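Local coordinates for protein glutamyl-tRNA synthetase (Methanothermobacter thermautotrophicus, PDB 3AII) that probably activates glutamate with ATP and transfers it to tRNA(Glu) and, as a non-discriminating archaeal class I synthetase, also to tRNA(Gln), at residues L99-N104 / A114-L119; V446-D451 / G471-H476; L458-I461 / N465-Y468. All coordinates share one frame; numbering follows the deposited sequence. Where two conformers were deposited one is given.

From the N terminus, interaction 1 comes first: it closes a short loop between strand 98-101 and helix 111-126, within the catalytic domain. Some 330 residues later the chain enters interaction 2, which closes a longer loop between strands 445-449 and 472-477 in the anticodon-binding region. Interaction 3, the hairpin of 458-461 with 465-468, is nested inside that loop. Interactions 2 and 3 have centres about 7 Å apart and touch through neighbouring strands 464-469 and 472-477, with R474 O 2.9 Å from I467 N in a probable hydrogen bond. Interaction 1 is remote, its centre about 53 Å from either of the others.

Interaction 1. Residues L99-N104 / A114-L119; sequences LRFAPN and ARAAIL
With CG anti to the backbone N (chi1 169°), the side chain of F101 leaves the end of strand 98-101 and lays its ring against helix 111-126, where A117 meets its face and A116 its edge. The evidence for face-on contact is the position of A117 CB, which stands 3.9 Å from the centroid of the F101 ring and only 7° off its normal, a CH-pi contact over the centre. A116 CB approaches near the ring plane instead, 4.0 Å from F101 CD1. The helix backbone is close as well, A117 N lying 3.8 Å from F101 CD1. The small alanine side chains are consistent with the close approach of the backbones, F101 CA and A117 CA being 5.7 Å apart. On the opposite face of the ring, P103 CD sits 3.7 Å above the plane, toward the rim, so F101 is held between A117 and the first residue of the predicted HIGH motif. The contact joins strand and helix of a beta-alpha-beta unit of the Rossmann-type catalytic domain: strand 98-101 hydrogen-bonds to parallel strand 130-135, and L155 of helix 147-158 touches both F101 and A117.

Interaction 2. Residues V446-D451 / G471-H476; sequences VYLPGD and GELRYH
L473 meets V446 and L448 through methyl groups alone, and the same atom, CD2, serves both partners. Apolar contact is therefore the whole of the direct interaction: L473 CD2 lies 4.1 Å from V446 CG2, and L448 CD1 is also 4.1 Å from L473 CD2. The two approaches differ in direction. V446 and L473 cross at about a right angle, whereas L448 and L473 reach toward each other tip to tip. On L473, CG stands anti to the backbone N (chi1 -162°), which carries CD2 to a position where V446 CG2 and L448 CD1 both reach it. V446 and L448 can share that methyl because they are two residues apart on one strand and both turn their side chains toward L473.

The backbone evidence shows that these strands face each other across a core and are not paired edge to edge. The nearest CA atoms, those of V446 and L473, are 9.7 Å apart, too far for direct strand pairing, and the summed buried surface is a modest 88 Å². All three side chains are nevertheless buried, which places the contact in the apolar interior of the anticodon-binding region, probably a beta-barrel as in GlnRS and archaeal-type GluRS.

Polar backbone groups find their partners in strands alongside. L448 hydrogen-bonds with V411, V446 with L413 and L473 with V416, so strand 410-416 pairs with both segments, consistent with a sheet that curves round this core. From strand 489-495, W493 touches V446 and L448, while V466 and Y468 of strand 464-469 pack on L473.

Interaction 3. Residues L458-I461 / N465-Y468; sequences LRLI and NVIY
R459 NH1 donates across the strands to N465 OD1 in a hydrogen bond 2.9 Å long with an N-H...O angle of 161°. The acceptor lies in the guanidinium plane, but the donor is tilted 34° from the amide's carbonyl plane, and the two planes stand 55° apart. R459, extended from CG to NE, passes alongside N465 OD1, its CG 3.3 Å away. NH1 also donates to the carbonyl of E478, and N465 ND2 is satisfied by S477 OG and G479 O. An alanine in place of R459 would remove this donor, and N465 OD1 and the E478 carbonyl would probably each lose a bond.

The backbones form an antiparallel beta hairpin, strands 456-460 and 464-469, with L458 and V466 its hydrogen-bonded pair, probably part of an anticodon-binding beta-barrel as in GlnRS. L458 N reaches V466 O at 2.8 Å, and V466 N returns an equally short bond to L458 O. That carbonyl also receives a CA-H...O contact from N465 CA. R459 and N465 form the adjacent non-hydrogen-bonded pair; R459 bonds through its backbone to S489 and I491, N465 to H476 and S477.

On the face bearing L458 and V466, V466 CG2 packs 3.9 Å from L458 CB. L460 crosses the V466 side chain at about a right angle, its CD2 3.9 Å from V466 CG2. L458 and Y468 lie side by side, L458 CD1 4.1 Å from Y468 CB, the tyrosine ring leading away.

Interaction 1. Residues L99-N104 / A114-L119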
ATOM      1  N   LEU A  99     -18.720  10.531   0.904  1.00 14.61           N
ATOM      2  CA  LEU A  99     -17.995   9.341   1.323  1.00 14.92           C
ATOM      3  C   LEU A  99     -16.756   9.772   2.084  1.00 15.82           C
ATOM      4  O   LEU A  99     -16.388  10.947   2.058  1.00 14.75           O
ATOM      5  CB  LEU A  99     -17.610   8.525   0.094  1.00 19.33           C
ATOM      6  CG  LEU A  99     -18.808   8.121  -0.774  1.00 21.49           C
ATOM      7  CD1 LEU A  99     -18.594   8.573  -2.216  1.00 22.22           C
ATOM      8  CD2 LEU A  99     -19.032   6.624  -0.698  1.00 23.61           C
ATOM      9  N   ARG A 100     -16.119   8.846   2.784  1.00 15.26           N
ATOM     10  CA  ARG A 100     -14.872   9.197   3.454  1.00 14.82           C
ATOM     11  C   ARG A 100     -13.847   8.084   3.320  1.00 17.37           C
ATOM     12  O   ARG A 100     -14.191   6.914   3.057  1.00 17.59           O
ATOM     13  CB  ARG A 100     -15.113   9.550   4.934  1.00 15.29           C
ATOM     14  CG  ARG A 100     -15.128   8.348   5.905  1.00 24.16           C
ATOM     15  CD  ARG A 100     -16.260   7.378   5.677  1.00 22.60           C
ATOM     16  NE  ARG A 100     -16.750   6.844   6.959  1.00 19.29           N
ATOM     17  CZ  ARG A 100     -16.379   5.678   7.483  1.00 18.98           C
ATOM     18  NH1 ARG A 100     -15.514   4.883   6.853  1.00 22.06           N
ATOM     19  NH2 ARG A 100     -16.881   5.303   8.656  1.00 17.19           N
ATOM     20  N   PHE A 101     -12.576   8.461   3.447  1.00 11.09           N
ATOM     21  CA  PHE A 101     -11.479   7.501   3.525  1.00  9.86           C
ATOM     22  C   PHE A 101     -10.841   7.829   4.861  1.00 16.61           C
ATOM     23  O   PHE A 101     -10.472   8.980   5.092  1.00 14.66           O
ATOM     24  CB  PHE A 101     -10.461   7.707   2.395  1.00 15.31           C
ATOM     25  CG  PHE A 101      -9.191   6.921   2.579  1.00 17.53           C
ATOM     26  CD1 PHE A 101      -9.230   5.541   2.734  1.00 16.60           C
ATOM     27  CD2 PHE A 101      -7.965   7.558   2.619  1.00 15.08           C
ATOM     28  CE1 PHE A 101      -8.057   4.810   2.924  1.00 17.67           C
ATOM     29  CE2 PHE A 101      -6.789   6.851   2.813  1.00 14.70           C
ATOM     30  CZ  PHE A 101      -6.832   5.473   2.972  1.00 17.91           C
ATOM     31  N   ALA A 102     -10.745   6.845   5.749  1.00 15.22           N
ATOM     32  CA  ALA A 102     -10.430   7.144   7.158  1.00 14.81           C
ATOM     33  C   ALA A 102      -9.314   6.270   7.721  1.00 18.71           C
ATOM     34  O   ALA A 102      -9.572   5.368   8.530  1.00 19.17           O
ATOM     35  CB  ALA A 102     -11.692   7.009   8.019  1.00 16.62           C
ATOM     36  N   PRO A 103      -8.064   6.548   7.323  1.00 15.82           N
ATOM     37  CA  PRO A 103      -6.933   5.741   7.784  1.00 16.11           C
ATOM     38  C   PRO A 103      -6.446   6.175   9.155  1.00 16.24           C
ATOM     39  O   PRO A 103      -6.677   7.320   9.551  1.00 18.56           O
ATOM     40  CB  PRO A 103      -5.849   6.041   6.743  1.00 15.71           C
ATOM     41  CG  PRO A 103      -6.138   7.467   6.320  1.00 15.67           C
ATOM     42  CD  PRO A 103      -7.651   7.621   6.399  1.00 13.41           C
ATOM     43  N   ASN A 104      -5.777   5.273   9.866  1.00 19.13           N
ATOM     44  CA  ASN A 104      -5.045   5.653  11.076  1.00 20.67           C
ATOM     45  C   ASN A 104      -3.633   6.073  10.705  1.00 16.97           C
ATOM     46  O   ASN A 104      -3.066   5.566   9.737  1.00 24.67           O
ATOM     47  CB  ASN A 104      -4.962   4.482  12.053  1.00 26.79           C
ATOM     48  CG  ASN A 104      -6.305   3.857  12.321  1.00 41.26           C
ATOM     49  OD1 ASN A 104      -7.191   4.490  12.895  1.00 36.32           O
ATOM     50  ND2 ASN A 104      -6.468   2.606  11.906  1.00 38.77           N
ATOM     51  N   ALA A 114      -5.136   1.208  -0.198  1.00 21.88           N
ATOM     52  CA  ALA A 114      -5.386   1.676  -1.548  1.00 23.29           C
ATOM     53  C   ALA A 114      -6.777   1.294  -2.042  1.00 22.90           C
ATOM     54  O   ALA A 114      -7.436   2.085  -2.713  1.00 25.21           O
ATOM     55  CB  ALA A 114      -4.298   1.163  -2.510  1.00 27.54           C
ATOM     56  N   ARG A 115      -7.227   0.084  -1.713  1.00 18.76           N
ATOM     57  CA  ARG A 115      -8.561  -0.354  -2.100  1.00 21.38           C
ATOM     58  C   ARG A 115      -9.687   0.559  -1.579  1.00 20.88           C
ATOM     59  O   ARG A 115     -10.536   0.997  -2.355  1.00 22.47           O
ATOM     60  CB  ARG A 115      -8.795  -1.795  -1.648  1.00 33.09           C
ATOM     61  CG  ARG A 115     -10.050  -2.389  -2.220  1.00 32.11           C
ATOM     62  CD  ARG A 115     -10.184  -3.863  -1.890  1.00 38.60           C
ATOM     63  NE  ARG A 115     -11.457  -4.380  -2.378  1.00 48.83           N
ATOM     64  CZ  ARG A 115     -12.025  -5.499  -1.946  1.00 45.72           C
ATOM     65  NH1 ARG A 115     -11.429  -6.220  -1.010  1.00 41.39           N
ATOM     66  NH2 ARG A 115     -13.189  -5.890  -2.448  1.00 43.45           N
ATOM     67  N   ALA A 116      -9.701   0.838  -0.276  1.00 22.10           N
ATOM     68  CA  ALA A 116     -10.714   1.738   0.290  1.00 20.10           C
ATOM     69  C   ALA A 116     -10.630   3.124  -0.336  1.00 16.70           C
ATOM     70  O   ALA A 116     -11.645   3.758  -0.632  1.00 18.32           O
ATOM     71  CB  ALA A 116     -10.563   1.840   1.806  1.00 19.22           C
ATOM     72  N   ALA A 117      -9.410   3.601  -0.531  1.00 21.11           N
ATOM     73  CA  ALA A 117      -9.215   4.941  -1.080  1.00 16.24           C
ATOM     74  C   ALA A 117      -9.736   5.026  -2.507  1.00 16.76           C
ATOM     75  O   ALA A 117     -10.475   5.942  -2.868  1.00 20.44           O
ATOM     76  CB  ALA A 117      -7.747   5.315  -1.032  1.00 16.12           C
ATOM     77  N   ILE A 118      -9.352   4.044  -3.315  1.00 18.87           N
ATOM     78  CA  ILE A 118      -9.771   4.011  -4.713  1.00 19.82           C
ATOM     79  C   ILE A 118     -11.289   3.865  -4.852  1.00 14.87           C
ATOM     80  O   ILE A 118     -11.921   4.602  -5.602  1.00 19.52           O
ATOM     81  CB  ILE A 118      -9.044   2.889  -5.471  1.00 20.32           C
ATOM     82  CG1 ILE A 118      -7.563   3.246  -5.633  1.00 24.12           C
ATOM     83  CG2 ILE A 118      -9.687   2.664  -6.845  1.00 21.12           C
ATOM     84  CD1 ILE A 118      -6.676   2.063  -5.825  1.00 29.74           C
ATOM     85  N   LEU A 119     -11.878   2.925  -4.120  1.00 20.15           N
ATOM     86  CA  LEU A 119     -13.309   2.692  -4.253  1.00 18.85           C
ATOM     87  C   LEU A 119     -14.107   3.926  -3.843  1.00 18.52           C
ATOM     88  O   LEU A 119     -15.033   4.343  -4.534  1.00 20.50           O
ATOM     89  CB  LEU A 119     -13.741   1.460  -3.447  1.00 19.61           C
ATOM     90  CG  LEU A 119     -13.185   0.150  -3.998  1.00 25.12           C
ATOM     91  CD1 LEU A 119     -13.494  -1.012  -3.064  1.00 33.47           C
ATOM     92  CD2 LEU A 119     -13.741  -0.098  -5.392  1.00 31.17           C
TER

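Interaction 2. Residues V446-D451 / G471-H476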
ATOM      1  N   VAL A 446      32.820 -10.251 -24.740  1.00 17.71           N
ATOM      2  CA  VAL A 446      31.478  -9.893 -24.278  1.00 18.77           C
ATOM      3  C   VAL A 446      31.277 -10.339 -22.847  1.00 18.44           C
ATOM      4  O   VAL A 446      31.988 -11.218 -22.344  1.00 20.22           O
ATOM      5  CB  VAL A 446      30.368 -10.550 -25.130  1.00 16.98           C
ATOM      6  CG1 VAL A 446      30.472 -10.130 -26.570  1.00 20.98           C
ATOM      7  CG2 VAL A 446      30.413 -12.100 -25.012  1.00 21.25           C
ATOM      8  N   TYR A 447      30.300  -9.729 -22.185  1.00 17.16           N
ATOM      9  CA  TYR A 447      29.812 -10.254 -20.922  1.00 16.93           C
ATOM     10  C   TYR A 447      28.518 -11.015 -21.165  1.00 16.82           C
ATOM     11  O   TYR A 447      27.599 -10.497 -21.814  1.00 18.45           O
ATOM     12  CB  TYR A 447      29.547  -9.111 -19.939  1.00 14.20           C
ATOM     13  CG  TYR A 447      30.793  -8.427 -19.420  1.00 16.64           C
ATOM     14  CD1 TYR A 447      31.186  -7.195 -19.921  1.00 20.66           C
ATOM     15  CD2 TYR A 447      31.544  -8.994 -18.391  1.00 22.31           C
ATOM     16  CE1 TYR A 447      32.314  -6.550 -19.437  1.00 24.26           C
ATOM     17  CE2 TYR A 447      32.677  -8.358 -17.900  1.00 21.99           C
ATOM     18  CZ  TYR A 447      33.048  -7.133 -18.421  1.00 25.89           C
ATOM     19  OH  TYR A 447      34.163  -6.483 -17.934  1.00 28.17           O
ATOM     20  N   LEU A 448      28.442 -12.250 -20.673  1.00 16.18           N
ATOM     21  CA  LEU A 448      27.193 -13.007 -20.709  1.00 14.04           C
ATOM     22  C   LEU A 448      26.671 -13.220 -19.299  1.00 20.14           C
ATOM     23  O   LEU A 448      27.456 -13.365 -18.361  1.00 20.75           O
ATOM     24  CB  LEU A 448      27.387 -14.385 -21.344  1.00 15.75           C
ATOM     25  CG  LEU A 448      27.897 -14.465 -22.773  1.00 18.15           C
ATOM     26  CD1 LEU A 448      27.903 -15.928 -23.247  1.00 21.23           C
ATOM     27  CD2 LEU A 448      27.032 -13.630 -23.675  1.00 15.83           C
ATOM     28  N   PRO A 449      25.345 -13.254 -19.143  1.00 17.04           N
ATOM     29  CA  PRO A 449      24.783 -13.543 -17.818  1.00 18.75           C
ATOM     30  C   PRO A 449      25.208 -14.929 -17.375  1.00 27.74           C
ATOM     31  O   PRO A 449      25.012 -15.891 -18.113  1.00 24.10           O
ATOM     32  CB  PRO A 449      23.268 -13.488 -18.047  1.00 21.91           C
ATOM     33  CG  PRO A 449      23.083 -13.654 -19.530  1.00 23.57           C
ATOM     34  CD  PRO A 449      24.310 -13.085 -20.178  1.00 17.70           C
ATOM     35  N   GLY A 450      25.803 -15.029 -16.195  1.00 24.66           N
ATOM     36  CA  GLY A 450      26.428 -16.276 -15.785  1.00 30.32           C
ATOM     37  C   GLY A 450      25.506 -17.338 -15.216  1.00 40.01           C
ATOM     38  O   GLY A 450      25.876 -18.509 -15.162  1.00 38.79           O
ATOM     39  N   ASP A 451      24.311 -16.941 -14.792  1.00 40.93           N
ATOM     40  CA  ASP A 451      23.403 -17.857 -14.099  1.00 52.35           C
ATOM     41  C   ASP A 451      22.772 -18.907 -15.012  1.00 37.06           C
ATOM     42  O   ASP A 451      22.092 -18.577 -15.985  1.00 39.10           O
ATOM     43  CB  ASP A 451      22.316 -17.079 -13.352  1.00 55.27           C
ATOM     44  CG  ASP A 451      22.876 -16.249 -12.209  1.00 72.55           C
ATOM     45  OD1 ASP A 451      23.977 -16.582 -11.718  1.00 52.77           O
ATOM     46  OD2 ASP A 451      22.216 -15.265 -11.803  1.00 64.45           O
ATOM     47  N   GLY A 471      34.490 -24.012 -21.210  1.00 32.10           N
ATOM     48  CA  GLY A 471      34.732 -22.687 -20.672  1.00 28.99           C
ATOM     49  C   GLY A 471      35.190 -21.704 -21.731  1.00 32.21           C
ATOM     50  O   GLY A 471      35.652 -20.607 -21.422  1.00 29.71           O
ATOM     51  N   GLU A 472      35.064 -22.096 -22.994  1.00 25.92           N
ATOM     52  CA  GLU A 472      35.493 -21.234 -24.081  1.00 21.94           C
ATOM     53  C   GLU A 472      34.336 -20.907 -25.008  1.00 19.62           C
ATOM     54  O   GLU A 472      33.515 -21.756 -25.317  1.00 22.06           O
ATOM     55  CB  GLU A 472      36.606 -21.911 -24.877  1.00 24.34           C
ATOM     56  CG  GLU A 472      37.018 -21.135 -26.102  1.00 27.60           C
ATOM     57  CD  GLU A 472      38.185 -21.782 -26.821  1.00 26.04           C
ATOM     58  OE1 GLU A 472      37.999 -22.876 -27.400  1.00 30.79           O
ATOM     59  OE2 GLU A 472      39.278 -21.191 -26.806  1.00 27.78           O
ATOM     60  N   LEU A 473      34.267 -19.663 -25.448  1.00 18.24           N
ATOM     61  CA  LEU A 473      33.193 -19.261 -26.337  1.00 15.79           C
ATOM     62  C   LEU A 473      33.734 -19.178 -27.760  1.00 22.83           C
ATOM     63  O   LEU A 473      34.618 -18.367 -28.023  1.00 25.68           O
ATOM     64  CB  LEU A 473      32.636 -17.913 -25.864  1.00 22.94           C
ATOM     65  CG  LEU A 473      31.259 -17.499 -26.370  1.00 19.63           C
ATOM     66  CD1 LEU A 473      30.185 -18.424 -25.824  1.00 17.99           C
ATOM     67  CD2 LEU A 473      30.967 -16.052 -25.997  1.00 16.92           C
ATOM     68  N   ARG A 474      33.235 -20.019 -28.672  1.00 20.04           N
ATOM     69  CA  ARG A 474      33.759 -20.051 -30.037  0.54 21.74           C
ATOM     70  C   ARG A 474      32.743 -19.633 -31.098  1.00 18.96           C
ATOM     71  O   ARG A 474      31.609 -20.096 -31.098  1.00 20.64           O
ATOM     72  CB  ARG A 474      34.309 -21.437 -30.387  0.54 24.24           C
ATOM     73  CG  ARG A 474      34.598 -21.598 -31.866  0.54 24.76           C
ATOM     74  CD  ARG A 474      35.380 -22.868 -32.168  0.54 29.82           C
ATOM     75  NE  ARG A 474      36.718 -22.852 -31.585  0.54 28.57           N
ATOM     76  CZ  ARG A 474      37.738 -22.152 -32.071  0.54 29.09           C
ATOM     77  NH1 ARG A 474      38.925 -22.203 -31.479  0.54 17.13           N
ATOM     78  NH2 ARG A 474      37.566 -21.386 -33.143  0.54 19.27           N
ATOM     79  N   TYR A 475      33.177 -18.763 -32.009  1.00 18.10           N
ATOM     80  CA  TYR A 475      32.349 -18.287 -33.115  1.00 18.65           C
ATOM     81  C   TYR A 475      31.894 -19.440 -33.995  1.00 17.40           C
ATOM     82  O   TYR A 475      32.695 -20.333 -34.317  1.00 20.77           O
ATOM     83  CB  TYR A 475      33.147 -17.305 -33.974  1.00 19.35           C
ATOM     84  CG  TYR A 475      32.365 -16.776 -35.147  1.00 18.97           C
ATOM     85  CD1 TYR A 475      31.473 -15.726 -34.979  1.00 18.98           C
ATOM     86  CD2 TYR A 475      32.506 -17.325 -36.418  1.00 18.84           C
ATOM     87  CE1 TYR A 475      30.742 -15.231 -36.039  1.00 21.82           C
ATOM     88  CE2 TYR A 475      31.775 -16.837 -37.483  1.00 24.16           C
ATOM     89  CZ  TYR A 475      30.900 -15.787 -37.290  1.00 25.56           C
ATOM     90  OH  TYR A 475      30.177 -15.291 -38.351  1.00 25.02           O
ATOM     91  N   HIS A 476      30.621 -19.428 -34.385  1.00 15.88           N
ATOM     92  CA  HIS A 476      30.104 -20.403 -35.344  1.00 18.18           C
ATOM     93  C   HIS A 476      29.644 -19.762 -36.655  1.00 23.22           C
ATOM     94  O   HIS A 476      30.065 -20.178 -37.738  1.00 20.34           O
ATOM     95  CB  HIS A 476      28.973 -21.246 -34.739  1.00 17.47           C
ATOM     96  CG  HIS A 476      28.391 -22.237 -35.695  1.00 21.71           C
ATOM     97  ND1 HIS A 476      27.323 -21.940 -36.512  1.00 21.92           N
ATOM     98  CD2 HIS A 476      28.739 -23.518 -35.983  1.00 24.73           C
ATOM     99  CE1 HIS A 476      27.026 -22.995 -37.252  1.00 22.80           C
ATOM    100  NE2 HIS A 476      27.869 -23.966 -36.950  1.00 21.25           N
TER

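Interaction 3. Residues L458-I461 / N465-Y468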
ATOM      1  N   LEU A 458      24.642 -20.968 -28.602  1.00 16.05           N
ATOM      2  CA  LEU A 458      23.946 -19.762 -28.173  1.00 13.60           C
ATOM      3  C   LEU A 458      23.881 -18.801 -29.337  1.00 13.91           C
ATOM      4  O   LEU A 458      24.776 -18.758 -30.170  1.00 17.08           O
ATOM      5  CB  LEU A 458      24.711 -19.065 -27.041  1.00 17.61           C
ATOM      6  CG  LEU A 458      24.971 -19.863 -25.766  1.00 19.30           C
ATOM      7  CD1 LEU A 458      26.030 -19.174 -24.888  1.00 20.81           C
ATOM      8  CD2 LEU A 458      23.674 -20.071 -25.001  1.00 21.50           C
ATOM      9  N   ARG A 459      22.822 -18.007 -29.372  1.00 14.72           N
ATOM     10  CA  ARG A 459      22.774 -16.883 -30.285  1.00 14.08           C
ATOM     11  C   ARG A 459      22.772 -15.623 -29.444  1.00 14.67           C
ATOM     12  O   ARG A 459      21.826 -15.377 -28.673  1.00 16.29           O
ATOM     13  CB  ARG A 459      21.519 -16.922 -31.151  1.00 16.86           C
ATOM     14  CG  ARG A 459      21.412 -15.674 -32.020  1.00 17.18           C
ATOM     15  CD  ARG A 459      20.421 -15.837 -33.140  1.00 21.89           C
ATOM     16  NE  ARG A 459      20.268 -14.575 -33.866  1.00 23.58           N
ATOM     17  CZ  ARG A 459      21.098 -14.139 -34.813  1.00 22.45           C
ATOM     18  NH1 ARG A 459      22.168 -14.850 -35.174  1.00 24.15           N
ATOM     19  NH2 ARG A 459      20.852 -12.972 -35.402  1.00 29.52           N
ATOM     20  N   LEU A 460      23.834 -14.838 -29.570  1.00 16.29           N
ATOM     21  CA  LEU A 460      23.870 -13.543 -28.908  1.00 17.64           C
ATOM     22  C   LEU A 460      22.873 -12.691 -29.681  1.00 16.85           C
ATOM     23  O   LEU A 460      23.034 -12.497 -30.890  1.00 17.28           O
ATOM     24  CB  LEU A 460      25.264 -12.919 -28.971  1.00 16.81           C
ATOM     25  CG  LEU A 460      26.549 -13.656 -28.579  1.00 44.15           C
ATOM     26  CD1 LEU A 460      27.574 -12.655 -28.031  1.00 27.02           C
ATOM     27  CD2 LEU A 460      26.322 -14.775 -27.584  1.00 30.41           C
ATOM     28  N   ILE A 461      21.848 -12.193 -28.990  1.00 14.34           N
ATOM     29  CA  ILE A 461      20.693 -11.585 -29.660  1.00 16.67           C
ATOM     30  C   ILE A 461      21.088 -10.555 -30.716  1.00 16.74           C
ATOM     31  O   ILE A 461      21.865  -9.649 -30.441  1.00 17.83           O
ATOM     32  CB  ILE A 461      19.717 -10.978 -28.648  1.00 15.77           C
ATOM     33  CG1 ILE A 461      19.051 -12.098 -27.836  1.00 17.73           C
ATOM     34  CG2 ILE A 461      18.669 -10.081 -29.358  1.00 15.09           C
ATOM     35  CD1 ILE A 461      18.281 -11.599 -26.628  1.00 23.13           C
ATOM     36  N   ASN A 465      26.191 -16.340 -33.730  1.00 14.73           N
ATOM     37  CA  ASN A 465      25.938 -17.624 -33.088  1.00 15.01           C
ATOM     38  C   ASN A 465      27.271 -18.198 -32.625  1.00 13.35           C
ATOM     39  O   ASN A 465      28.256 -18.134 -33.350  1.00 17.17           O
ATOM     40  CB  ASN A 465      25.278 -18.585 -34.080  1.00 17.16           C
ATOM     41  CG  ASN A 465      24.099 -17.953 -34.794  1.00 19.92           C
ATOM     42  OD1 ASN A 465      23.273 -17.295 -34.169  1.00 19.74           O
ATOM     43  ND2 ASN A 465      24.022 -18.140 -36.113  1.00 21.46           N
ATOM     44  N   VAL A 466      27.301 -18.718 -31.405  1.00 15.74           N
ATOM     45  CA  VAL A 466      28.538 -19.242 -30.846  1.00 19.04           C
ATOM     46  C   VAL A 466      28.264 -20.571 -30.167  1.00 20.20           C
ATOM     47  O   VAL A 466      27.103 -20.943 -29.966  1.00 20.72           O
ATOM     48  CB  VAL A 466      29.106 -18.284 -29.806  1.00 18.50           C
ATOM     49  CG1 VAL A 466      29.491 -16.953 -30.468  1.00 18.57           C
ATOM     50  CG2 VAL A 466      28.095 -18.072 -28.667  1.00 17.45           C
ATOM     51  N   ILE A 467      29.336 -21.290 -29.833  1.00 16.26           N
ATOM     52  CA  ILE A 467      29.228 -22.496 -29.030  1.00 15.85           C
ATOM     53  C   ILE A 467      30.085 -22.329 -27.781  1.00 16.70           C
ATOM     54  O   ILE A 467      31.268 -21.981 -27.861  1.00 19.65           O
ATOM     55  CB  ILE A 467      29.634 -23.753 -29.833  1.00 21.55           C
ATOM     56  CG1 ILE A 467      28.693 -23.907 -31.029  1.00 30.41           C
ATOM     57  CG2 ILE A 467      29.574 -25.001 -28.947  1.00 22.99           C
ATOM     58  CD1 ILE A 467      29.138 -24.895 -32.032  1.00 31.95           C
ATOM     59  N   TYR A 468      29.467 -22.542 -26.625  1.00 18.00           N
ATOM     60  CA  TYR A 468      30.148 -22.428 -25.348  1.00 16.37           C
ATOM     61  C   TYR A 468      30.475 -23.838 -24.866  1.00 18.38           C
ATOM     62  O   TYR A 468      29.575 -24.631 -24.599  1.00 22.68           O
ATOM     63  CB  TYR A 468      29.242 -21.700 -24.339  1.00 17.41           C
ATOM     64  CG  TYR A 468      29.891 -21.382 -23.008  1.00 16.96           C
ATOM     65  CD1 TYR A 468      31.146 -20.797 -22.945  1.00 21.87           C
ATOM     66  CD2 TYR A 468      29.237 -21.666 -21.806  1.00 23.53           C
ATOM     67  CE1 TYR A 468      31.741 -20.501 -21.728  1.00 24.74           C
ATOM     68  CE2 TYR A 468      29.828 -21.379 -20.590  1.00 24.96           C
ATOM     69  CZ  TYR A 468      31.074 -20.793 -20.557  1.00 31.52           C
ATOM     70  OH  TYR A 468      31.676 -20.493 -19.353  1.00 37.12           O
TER